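Local coordinates for piwi domain-containing protein (Vanderwaltozyma polyspora, PDB 5THE) that probably binds guide and target RNA through the C-terminal lobe of a budding-yeast Argonaute, here with RNA bound, at residues K14-V18 / A403-K407; K75-A81 / D116-K122; E98-M103 / W220-N226. All blocks are in the same frame, centred on the assembly; numbering follows the deposited sequence.

Contact 1 (K14-V18 / A403-K407)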
loop_
_atom_site.group_PDB
_atom_site.type_symbol
_atom_site.label_atom_id
_atom_site.label_comp_id
_atom_site.label_asym_id
_atom_site.label_seq_id
_atom_site.Cartn_x
_atom_site.Cartn_y
_atom_site.Cartn_z
ATOM N N LYS A 14 5.007 21.933 -15.310
ATOM C CA LYS A 14 3.553 21.970 -15.300
ATOM C C LYS A 14 3.008 22.469 -13.965
ATOM O O LYS A 14 3.689 22.457 -12.939
ATOM C CB LYS A 14 2.996 20.584 -15.601
ATOM C CG LYS A 14 3.323 20.133 -17.019
ATOM C CD LYS A 14 2.745 18.770 -17.307
ATOM C CE LYS A 14 2.997 18.377 -18.759
ATOM N NZ LYS A 14 2.468 17.013 -19.053
ATOM N N GLY A 15 1.756 22.914 -13.995
ATOM C CA GLY A 15 1.016 23.219 -12.789
ATOM C C GLY A 15 0.940 24.710 -12.494
ATOM O O GLY A 15 1.551 25.554 -13.157
ATOM N N THR A 16 0.159 25.019 -11.467
ATOM C CA THR A 16 0.003 26.390 -10.999
ATOM C C THR A 16 1.254 26.846 -10.261
ATOM O O THR A 16 1.654 26.226 -9.272
ATOM C CB THR A 16 -1.207 26.483 -10.083
ATOM O OG1 THR A 16 -2.384 26.217 -10.847
ATOM C CG2 THR A 16 -1.294 27.874 -9.453
ATOM N N LYS A 17 1.843 27.951 -10.712
ATOM C CA LYS A 17 3.038 28.483 -10.069
ATOM C C LYS A 17 2.650 29.344 -8.876
ATOM O O LYS A 17 1.784 30.225 -8.990
ATOM C CB LYS A 17 3.854 29.316 -11.057
ATOM C CG LYS A 17 4.165 28.643 -12.374
ATOM C CD LYS A 17 5.381 29.319 -13.010
ATOM C CE LYS A 17 5.362 29.240 -14.525
ATOM N NZ LYS A 17 5.310 27.839 -15.030
ATOM N N VAL A 18 3.287 29.089 -7.734
ATOM C CA VAL A 18 3.135 29.942 -6.556
ATOM C C VAL A 18 4.345 29.723 -5.656
ATOM O O VAL A 18 4.835 28.600 -5.510
ATOM C CB VAL A 18 1.804 29.666 -5.813
ATOM C CG1 VAL A 18 1.803 28.290 -5.161
ATOM C CG2 VAL A 18 1.527 30.765 -4.780
ATOM N N ALA A 403 -3.736 31.892 -6.385
ATOM C CA ALA A 403 -2.780 32.294 -7.403
ATOM C C ALA A 403 -3.430 32.012 -8.750
ATOM O O ALA A 403 -4.452 31.325 -8.827
ATOM C CB ALA A 403 -1.448 31.553 -7.261
ATOM N N LYS A 404 -2.828 32.538 -9.817
ATOM C CA LYS A 404 -3.343 32.276 -11.158
ATOM C C LYS A 404 -2.879 30.913 -11.641
ATOM O O LYS A 404 -1.674 30.622 -11.637
ATOM C CB LYS A 404 -2.912 33.359 -12.148
ATOM C CG LYS A 404 -3.615 34.685 -11.889
ATOM C CD LYS A 404 -3.382 35.698 -13.009
ATOM C CE LYS A 404 -4.323 36.881 -12.846
ATOM N NZ LYS A 404 -5.749 36.440 -12.772
ATOM N N ASN A 405 -3.841 30.084 -12.062
ATOM C CA ASN A 405 -3.558 28.768 -12.608
ATOM C C ASN A 405 -3.262 28.866 -14.108
ATOM O O ASN A 405 -3.171 29.952 -14.685
ATOM C CB ASN A 405 -4.704 27.803 -12.276
ATOM C CG ASN A 405 -5.981 28.081 -13.048
ATOM O OD1 ASN A 405 -6.041 28.954 -13.920
ATOM N ND2 ASN A 405 -7.018 27.295 -12.748
ATOM N N GLU A 406 -3.110 27.716 -14.759
ATOM C CA GLU A 406 -2.787 27.680 -16.174
ATOM C C GLU A 406 -3.964 28.042 -17.068
ATOM O O GLU A 406 -3.772 28.169 -18.278
ATOM C CB GLU A 406 -2.249 26.302 -16.550
ATOM C CG GLU A 406 -0.855 26.042 -15.954
ATOM C CD GLU A 406 -0.583 24.557 -15.710
ATOM O OE1 GLU A 406 0.373 24.025 -16.308
ATOM O OE2 GLU A 406 -1.327 23.921 -14.922
ATOM N N LYS A 407 -5.162 28.210 -16.518
ATOM C CA LYS A 407 -6.256 28.787 -17.282
ATOM C C LYS A 407 -6.358 30.297 -17.101
ATOM O O LYS A 407 -7.235 30.917 -17.712
ATOM C CB LYS A 407 -7.588 28.140 -16.891
ATOM C CG LYS A 407 -7.562 26.625 -16.862
ATOM C CD LYS A 407 -8.903 26.076 -17.280
ATOM C CE LYS A 407 -9.838 25.945 -16.132
ATOM N NZ LYS A 407 -11.220 25.793 -16.640
HETATM O O HOH W 1 -2.920 25.215 -13.358
HETATM O O HOH W 2 0.487 31.663 -10.792
HETATM O O HOH W 3 0.188 29.179 -12.980
#
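Thr16 lies over the backbone of Asn405, its methyl CG2 3.5 Å from Lys404 O and its hydroxyl OG1 close against the Asn405 CB. The threonine's chi1 of -66° turns CG2 opposite its own backbone N and OG1 opposite its carbonyl carbon, which sends the two branches to different targets. OG1 also shares a water with Glu406: the water lies 2.8 Å from Thr16 OG1, accepts from Glu406 N and donates to Glu406 OE2. Glu406 thereby uses its carboxylate twice, because OE1 takes the backbone N-H of Gly15 at 2.9 Å, approached 53° out of the carboxylate plane. Gly15 meets this acid at a phi of 102°, where a beta carbon would press on the carbonyl oxygen of Lys14. Further along, the strand edges run nearly antiparallel, yet two waters fill the gap between them. One donates to both Lys17 O and Lys404 O; the other accepts from Lys17 N and donates to Lys404 O at 2.7 Å, leaving this carbonyl gripped by two waters. Beyond the waters the contact turns apolar: Ala403 CB sits 4.0 Å from Val18 CG2, and both residues, like Thr16, also pack on Val413. Asn405 directs its amide away from Thr16. Its OD1 accepts from Lys407 N at 2.8 Å and from Glu409 N, and its ND2 bonds Asp48, so both ends of the amide are held. The first strand of the chain, paired with 25-31, is thus joined by one direct hydrogen bond, three waters and side-chain packing to the edge strand 402-404 of a small antiparallel sheet in the Piwi domain, and the Asn405 side chain makes an Asx turn where that strand runs into its hairpin connection to 410-415.

Contact 2 (K75-A81 / D116-K122)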
loop_
_atom_site.group_PDB
_atom_site.type_symbol
_atom_site.label_atom_id
_atom_site.label_comp_id
_atom_site.label_asym_id
_atom_site.label_seq_id
_atom_site.Cartn_x
_atom_site.Cartn_y
_atom_site.Cartn_z
ATOM N N LYS A 75 -20.465 -13.130 -7.084
ATOM C CA LYS A 75 -21.327 -13.959 -6.254
ATOM C C LYS A 75 -21.336 -13.434 -4.822
ATOM O O LYS A 75 -20.342 -12.877 -4.343
ATOM C CB LYS A 75 -20.822 -15.402 -6.259
ATOM C CG LYS A 75 -20.712 -15.995 -7.638
ATOM C CD LYS A 75 -22.032 -16.686 -7.982
ATOM C CE LYS A 75 -22.253 -17.996 -7.213
ATOM N NZ LYS A 75 -23.691 -18.181 -6.782
ATOM N N GLN A 76 -22.448 -13.667 -4.127
ATOM C CA GLN A 76 -22.516 -13.366 -2.706
ATOM C C GLN A 76 -21.430 -14.119 -1.948
ATOM O O GLN A 76 -21.162 -15.294 -2.218
ATOM C CB GLN A 76 -23.885 -13.740 -2.152
ATOM C CG GLN A 76 -24.140 -13.128 -0.794
ATOM C CD GLN A 76 -25.467 -13.542 -0.234
ATOM O OE1 GLN A 76 -25.724 -14.729 -0.043
ATOM N NE2 GLN A 76 -26.331 -12.567 0.024
ATOM N N VAL A 77 -20.780 -13.424 -1.016
ATOM C CA VAL A 77 -19.713 -13.987 -0.195
ATOM C C VAL A 77 -20.254 -14.213 1.208
ATOM O O VAL A 77 -20.989 -13.373 1.740
ATOM C CB VAL A 77 -18.488 -13.049 -0.165
ATOM C CG1 VAL A 77 -17.380 -13.621 0.694
ATOM C CG2 VAL A 77 -17.987 -12.761 -1.587
ATOM N N ASN A 78 -19.891 -15.338 1.816
ATOM C CA ASN A 78 -20.255 -15.575 3.208
ATOM C C ASN A 78 -19.292 -14.831 4.121
ATOM O O ASN A 78 -18.072 -14.884 3.929
ATOM C CB ASN A 78 -20.231 -17.067 3.539
ATOM C CG ASN A 78 -21.222 -17.856 2.711
ATOM O OD1 ASN A 78 -22.416 -17.595 2.751
ATOM N ND2 ASN A 78 -20.727 -18.818 1.949
ATOM N N LEU A 79 -19.837 -14.161 5.125
ATOM C CA LEU A 79 -19.055 -13.364 6.068
ATOM C C LEU A 79 -19.281 -13.948 7.457
ATOM O O LEU A 79 -20.392 -13.868 7.987
ATOM C CB LEU A 79 -19.460 -11.889 6.018
ATOM C CG LEU A 79 -18.666 -10.941 6.926
ATOM C CD1 LEU A 79 -17.212 -10.925 6.511
ATOM C CD2 LEU A 79 -19.229 -9.532 6.895
ATOM N N ARG A 80 -18.236 -14.536 8.038
ATOM C CA ARG A 80 -18.319 -15.209 9.331
ATOM C C ARG A 80 -17.592 -14.377 10.378
ATOM O O ARG A 80 -16.383 -14.147 10.263
ATOM C CB ARG A 80 -17.707 -16.608 9.282
ATOM C CG ARG A 80 -18.501 -17.628 8.496
ATOM C CD ARG A 80 -19.955 -17.692 8.936
ATOM N NE ARG A 80 -20.129 -18.131 10.321
ATOM C CZ ARG A 80 -20.003 -19.389 10.735
ATOM N NH1 ARG A 80 -19.673 -20.346 9.874
ATOM N NH2 ARG A 80 -20.204 -19.691 12.014
ATOM N N ALA A 81 -18.321 -13.942 11.395
ATOM C CA ALA A 81 -17.722 -13.201 12.486
ATOM C C ALA A 81 -17.160 -14.176 13.515
ATOM O O ALA A 81 -17.820 -15.146 13.897
ATOM C CB ALA A 81 -18.755 -12.274 13.128
ATOM N N ASP A 116 -21.728 -7.814 -1.700
ATOM C CA ASP A 116 -22.877 -8.571 -1.221
ATOM C C ASP A 116 -22.358 -9.673 -0.300
ATOM O O ASP A 116 -21.743 -10.642 -0.764
ATOM C CB ASP A 116 -23.667 -9.126 -2.410
ATOM C CG ASP A 116 -24.911 -9.890 -1.995
ATOM O OD1 ASP A 116 -25.431 -9.652 -0.881
ATOM O OD2 ASP A 116 -25.372 -10.729 -2.806
ATOM N N PHE A 117 -22.570 -9.501 1.000
ATOM C CA PHE A 117 -22.194 -10.490 1.999
ATOM C C PHE A 117 -23.426 -11.203 2.527
ATOM O O PHE A 117 -24.498 -10.609 2.669
ATOM C CB PHE A 117 -21.465 -9.859 3.190
ATOM C CG PHE A 117 -20.015 -9.582 2.942
ATOM C CD1 PHE A 117 -19.140 -10.614 2.652
ATOM C CD2 PHE A 117 -19.522 -8.297 3.020
ATOM C CE1 PHE A 117 -17.804 -10.361 2.431
ATOM C CE2 PHE A 117 -18.182 -8.037 2.799
ATOM C CZ PHE A 117 -17.326 -9.064 2.499
ATOM N N ASN A 118 -23.248 -12.483 2.834
ATOM C CA ASN A 118 -24.216 -13.276 3.576
ATOM C C ASN A 118 -23.666 -13.393 4.996
ATOM O O ASN A 118 -22.591 -13.964 5.197
ATOM C CB ASN A 118 -24.388 -14.642 2.899
ATOM C CG ASN A 118 -25.228 -15.628 3.709
ATOM O OD1 ASN A 118 -25.810 -15.300 4.743
ATOM N ND2 ASN A 118 -25.289 -16.857 3.221
ATOM N N VAL A 119 -24.377 -12.822 5.971
ATOM C CA VAL A 119 -23.897 -12.807 7.356
ATOM C C VAL A 119 -24.803 -13.666 8.228
ATOM O O VAL A 119 -24.953 -13.405 9.428
ATOM C CB VAL A 119 -23.822 -11.379 7.928
ATOM C CG1 VAL A 119 -22.808 -10.540 7.170
ATOM C CG2 VAL A 119 -25.192 -10.718 7.890
ATOM N N SER A 120 -25.419 -14.686 7.632
ATOM C CA SER A 120 -26.368 -15.510 8.371
ATOM C C SER A 120 -25.673 -16.486 9.316
ATOM O O SER A 120 -26.249 -16.858 10.343
ATOM C CB SER A 120 -27.279 -16.259 7.395
ATOM O OG SER A 120 -26.531 -17.112 6.551
ATOM N N GLY A 121 -24.445 -16.901 9.008
ATOM C CA GLY A 121 -23.702 -17.728 9.937
ATOM C C GLY A 121 -23.585 -17.068 11.300
ATOM O O GLY A 121 -23.178 -15.906 11.392
ATOM N N LYS A 122 -23.960 -17.784 12.357
ATOM C CA LYS A 122 -23.912 -17.226 13.701
ATOM C C LYS A 122 -22.474 -16.865 14.084
ATOM O O LYS A 122 -21.546 -17.637 13.809
ATOM C CB LYS A 122 -24.479 -18.233 14.704
ATOM C CG LYS A 122 -24.636 -17.701 16.115
ATOM C CD LYS A 122 -25.713 -16.615 16.174
ATOM C CE LYS A 122 -25.865 -16.063 17.592
ATOM N NZ LYS A 122 -26.853 -14.946 17.679
HETATM O O HOH W 4 -21.013 -14.260 11.319
#
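Strands 77-81 and 117-118 run parallel, their segments 35° apart end to end, with a ladder of backbone bonds from Val77 N to Asp116 O, Asn118 N to Val77 O and Leu79 N to Asn118 O. On the face carrying Val77 and Phe117, these two side chains lie alongside each other, Val77 CG1 3.7 Å from Phe117 CE1. Leu79 crosses the same ring: CD2 stands over one face, offset toward the rim and 4.2 Å from the centroid in a CH-pi contact, while Leu79 CB touches Phe117 CD1. The leucine's CD2 also meets Val119 CG1 at 3.7 Å. Phe106 of helix 95-111 packs against both Leu79 and Phe117. The Asn118 side has polar partners. Gln76, extended, donates an N-H from NE2 almost straight to Asp116 OD1 at 3.2 Å, the oxygen being met from above the carboxylate plane; Lys111 forms a salt bridge with that same OD1. Asn118 OD1 accepts from Ser120 N, closing an Asx turn that leads the chain out of the strand, and also from Ser120 OG. Arg80 bends at chi2 (-52°) and chi3 (-63°), laying its guanidinium with Gly121 CA over one face and NH2 bonded near its plane to Lys122 O at 3.0 Å; NE is buried without a partner. Were a leucine put in place of Arg80, Lys122 O would probably lose its donor and Gly121 CA the flat group lying against it. A beta carbon on Gly121 would run into Arg80 NE as the arginine is placed here. Lys122 turns its own amine to Asp100 and Glu96. Strand 77-85, helix 95-111 and strand 117-118 form a beta-alpha-beta unit, in keeping with the Rossmann-like parallel sheet of an Argonaute MID domain.

Contact 3 (E98-M103 / W220-N226). With nucleotides of chain B.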
loop_
_atom_site.group_PDB
_atom_site.type_symbol
_atom_site.label_atom_id
_atom_site.label_comp_id
_atom_site.label_asym_id
_atom_site.label_seq_id
_atom_site.Cartn_x
_atom_site.Cartn_y
_atom_site.Cartn_z
ATOM N N GLU A 98 -25.841 -7.661 20.058
ATOM C CA GLU A 98 -25.227 -6.457 19.514
ATOM C C GLU A 98 -24.334 -6.786 18.325
ATOM O O GLU A 98 -24.317 -6.051 17.331
ATOM C CB GLU A 98 -24.454 -5.719 20.602
ATOM C CG GLU A 98 -25.331 -4.753 21.394
ATOM C CD GLU A 98 -24.596 -4.070 22.537
ATOM O OE1 GLU A 98 -23.360 -4.220 22.640
ATOM O OE2 GLU A 98 -25.266 -3.383 23.338
ATOM N N LEU A 99 -23.616 -7.905 18.390
ATOM C CA LEU A 99 -22.783 -8.301 17.261
ATOM C C LEU A 99 -23.632 -8.733 16.070
ATOM O O LEU A 99 -23.308 -8.397 14.933
ATOM C CB LEU A 99 -21.818 -9.407 17.680
ATOM C CG LEU A 99 -20.865 -9.957 16.616
ATOM C CD1 LEU A 99 -20.083 -8.825 15.941
ATOM C CD2 LEU A 99 -19.913 -10.974 17.268
ATOM N N ASP A 100 -24.723 -9.475 16.308
ATOM C CA ASP A 100 -25.657 -9.799 15.230
ATOM C C ASP A 100 -26.185 -8.542 14.555
ATOM O O ASP A 100 -26.255 -8.458 13.318
ATOM C CB ASP A 100 -26.824 -10.617 15.775
ATOM C CG ASP A 100 -26.410 -12.004 16.166
ATOM O OD1 ASP A 100 -25.520 -12.556 15.483
ATOM O OD2 ASP A 100 -26.957 -12.538 17.153
ATOM N N ILE A 101 -26.585 -7.562 15.362
ATOM C CA ILE A 101 -27.100 -6.311 14.818
ATOM C C ILE A 101 -26.026 -5.613 13.985
ATOM O O ILE A 101 -26.288 -5.148 12.869
ATOM C CB ILE A 101 -27.621 -5.422 15.959
ATOM C CG1 ILE A 101 -28.904 -6.045 16.522
ATOM C CG2 ILE A 101 -27.851 -4.001 15.474
ATOM C CD1 ILE A 101 -29.284 -5.561 17.901
ATOM N N SER A 102 -24.798 -5.548 14.506
ATOM C CA SER A 102 -23.727 -4.876 13.773
ATOM C C SER A 102 -23.409 -5.594 12.467
ATOM O O SER A 102 -23.129 -4.948 11.454
ATOM C CB SER A 102 -22.476 -4.774 14.641
ATOM O OG SER A 102 -22.672 -3.829 15.669
ATOM N N MET A 103 -23.449 -6.932 12.473
ATOM C CA MET A 103 -23.183 -7.691 11.258
ATOM C C MET A 103 -24.259 -7.436 10.215
ATOM O O MET A 103 -23.971 -7.359 9.014
ATOM C CB MET A 103 -23.105 -9.186 11.579
ATOM C CG MET A 103 -21.874 -9.588 12.391
ATOM S SD MET A 103 -20.333 -9.146 11.568
ATOM C CE MET A 103 -20.273 -10.414 10.296
ATOM N N TRP A 220 -13.932 -4.212 18.441
ATOM C CA TRP A 220 -15.356 -4.254 18.761
ATOM C C TRP A 220 -15.891 -2.896 19.203
ATOM O O TRP A 220 -16.995 -2.505 18.806
ATOM C CB TRP A 220 -15.598 -5.301 19.853
ATOM C CG TRP A 220 -17.021 -5.409 20.345
ATOM C CD1 TRP A 220 -17.425 -5.446 21.649
ATOM C CD2 TRP A 220 -18.223 -5.484 19.553
ATOM N NE1 TRP A 220 -18.789 -5.557 21.723
ATOM C CE2 TRP A 220 -19.307 -5.584 20.454
ATOM C CE3 TRP A 220 -18.488 -5.489 18.180
ATOM C CZ2 TRP A 220 -20.636 -5.684 20.025
ATOM C CZ3 TRP A 220 -19.818 -5.577 17.755
ATOM C CH2 TRP A 220 -20.871 -5.681 18.679
ATOM N N ASP A 221 -15.142 -2.159 20.029
ATOM C CA ASP A 221 -15.673 -0.868 20.478
ATOM C C ASP A 221 -15.813 0.117 19.328
ATOM O O ASP A 221 -16.603 1.062 19.432
ATOM C CB ASP A 221 -14.819 -0.260 21.591
ATOM C CG ASP A 221 -15.000 -0.990 22.925
ATOM O OD1 ASP A 221 -16.049 -1.647 23.109
ATOM O OD2 ASP A 221 -14.099 -0.906 23.791
ATOM N N ASN A 222 -15.102 -0.104 18.224
ATOM C CA ASN A 222 -15.335 0.688 17.024
ATOM C C ASN A 222 -16.502 0.137 16.219
ATOM O O ASN A 222 -17.443 0.869 15.885
ATOM C CB ASN A 222 -14.082 0.713 16.151
ATOM C CG ASN A 222 -12.934 1.425 16.796
ATOM O OD1 ASN A 222 -13.127 2.309 17.628
ATOM N ND2 ASN A 222 -11.715 1.046 16.413
ATOM N N PHE A 223 -16.431 -1.153 15.884
ATOM C CA PHE A 223 -17.425 -1.784 15.021
ATOM C C PHE A 223 -18.827 -1.604 15.580
ATOM O O PHE A 223 -19.769 -1.300 14.836
ATOM C CB PHE A 223 -17.087 -3.272 14.875
ATOM C CG PHE A 223 -17.942 -4.012 13.879
ATOM C CD1 PHE A 223 -18.278 -3.433 12.664
ATOM C CD2 PHE A 223 -18.386 -5.302 14.147
ATOM C CE1 PHE A 223 -19.063 -4.119 11.749
ATOM C CE2 PHE A 223 -19.165 -6.003 13.225
ATOM C CZ PHE A 223 -19.501 -5.405 12.026
ATOM N N LYS A 224 -18.977 -1.762 16.897
ATOM C CA LYS A 224 -20.290 -1.716 17.532
ATOM C C LYS A 224 -20.983 -0.362 17.391
ATOM O O LYS A 224 -22.181 -0.272 17.671
ATOM C CB LYS A 224 -20.157 -2.091 19.015
ATOM C CG LYS A 224 -19.682 -0.961 19.897
ATOM C CD LYS A 224 -19.262 -1.482 21.268
ATOM C CE LYS A 224 -20.263 -2.488 21.819
ATOM N NZ LYS A 224 -21.631 -1.919 21.934
ATOM N N LYS A 225 -20.275 0.688 16.965
ATOM C CA LYS A 225 -20.926 1.980 16.766
ATOM C C LYS A 225 -21.845 1.983 15.551
ATOM O O LYS A 225 -22.686 2.875 15.429
ATOM C CB LYS A 225 -19.884 3.094 16.608
ATOM C CG LYS A 225 -18.945 3.274 17.794
ATOM C CD LYS A 225 -17.829 4.228 17.417
ATOM C CE LYS A 225 -16.788 4.304 18.509
ATOM N NZ LYS A 225 -15.655 5.216 18.201
ATOM N N ASN A 226 -21.693 1.023 14.644
ATOM C CA ASN A 226 -22.574 0.887 13.479
ATOM C C ASN A 226 -22.532 2.121 12.579
ATOM O O ASN A 226 -23.556 2.574 12.068
ATOM C CB ASN A 226 -24.007 0.570 13.911
ATOM C CG ASN A 226 -24.087 -0.712 14.708
ATOM O OD1 ASN A 226 -23.381 -1.673 14.404
ATOM N ND2 ASN A 226 -24.931 -0.732 15.742
ATOM P P A B 2 -9.983 -0.952 13.818
ATOM O OP1 A B 2 -9.134 -0.012 14.593
ATOM O OP2 A B 2 -11.390 -1.246 14.236
ATOM O "O5'" A B 2 -9.993 -0.469 12.303
ATOM C "C5'" A B 2 -10.417 -1.341 11.252
ATOM C "C4'" A B 2 -10.783 -0.563 10.022
ATOM O "O4'" A B 2 -11.980 0.202 10.281
ATOM C "C3'" A B 2 -9.780 0.489 9.583
ATOM O "O3'" A B 2 -8.716 -0.058 8.859
ATOM C "C2'" A B 2 -10.642 1.448 8.777
ATOM O "O2'" A B 2 -10.965 0.876 7.517
ATOM C "C1'" A B 2 -11.909 1.453 9.619
ATOM N N9 A B 2 -11.904 2.486 10.673
ATOM C C8 A B 2 -11.375 2.371 11.936
ATOM N N7 A B 2 -11.552 3.419 12.688
ATOM C C5 A B 2 -12.277 4.276 11.864
ATOM C C6 A B 2 -12.774 5.557 12.086
ATOM N N6 A B 2 -12.594 6.174 13.255
ATOM N N1 A B 2 -13.442 6.160 11.066
ATOM C C2 A B 2 -13.588 5.484 9.913
ATOM N N3 A B 2 -13.156 4.257 9.581
ATOM C C4 A B 2 -12.500 3.720 10.616
HETATM O O HOH W 5 -20.837 -5.861 23.933
HETATM O O HOH W 6 -22.450 -2.099 11.730
HETATM O O HOH W 7 -24.792 -3.231 17.468
#
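With CG opposite the backbone N in both Trp220 (chi1 177°) and Phe223 (chi1 -173°), the two rings swing toward helix 95-111 and meet Leu99, Ser102 and Met103. Leu99 CD1 touches both rings, 3.7 Å from Trp220 CZ3. Ser102 CB stands over one face of Phe223, a CH-pi contact 4.1 Å from the centroid, while Met103 SD comes to that ring's edge as a Met-aromatic contact. Ser102 OG donates to Asn226 OD1 at 2.6 Å, in the carbonyl plane and on a lone pair. A water completes the grip, donating to Ser102 OG and accepting from Asn226 ND2, which probably fixes the rotation of both groups. Asn226 has positive phi where the chain leaves the helical turn. Lys224 NZ forms a salt bridge with Glu98 OE1 at 3.0 Å, met from above the carboxylate plane, and another water links OE1 to Trp220 NE1. Asn222 ND2 bonds the phosphate OP2 of A2 of chain B at 3.2 Å. The Ser102-Asn226 hydrogen bond thus lies at the centre, backed by both rings, Leu99 and Met103, with the salt bridge at the margin; together they probably hold the segment that presents Asn222 to the RNA.

In the fold
From the N terminus the chain enters contact 1 at 14-18, whose partner 403-407 arrives only after nearly four hundred residues, so contacts 2 and 3 are both nested within the loop it closes. It joins strand 16-22 to strand 402-404, about 50 Å, centre to centre, from contact 2 and its parallel sheet. Contact 2 closes a short loop between strand 77-85 and strand 117-118, with helix 95-111 inside it; contact 3 starts from that helix and ends at 220-226, so the two cross along the chain. They touch directly where Met103 packs on Leu79 and Ala81. Together they bind the parallel sheet, its covering helix and the short helix 220-223, whose Asn222 reaches the RNA.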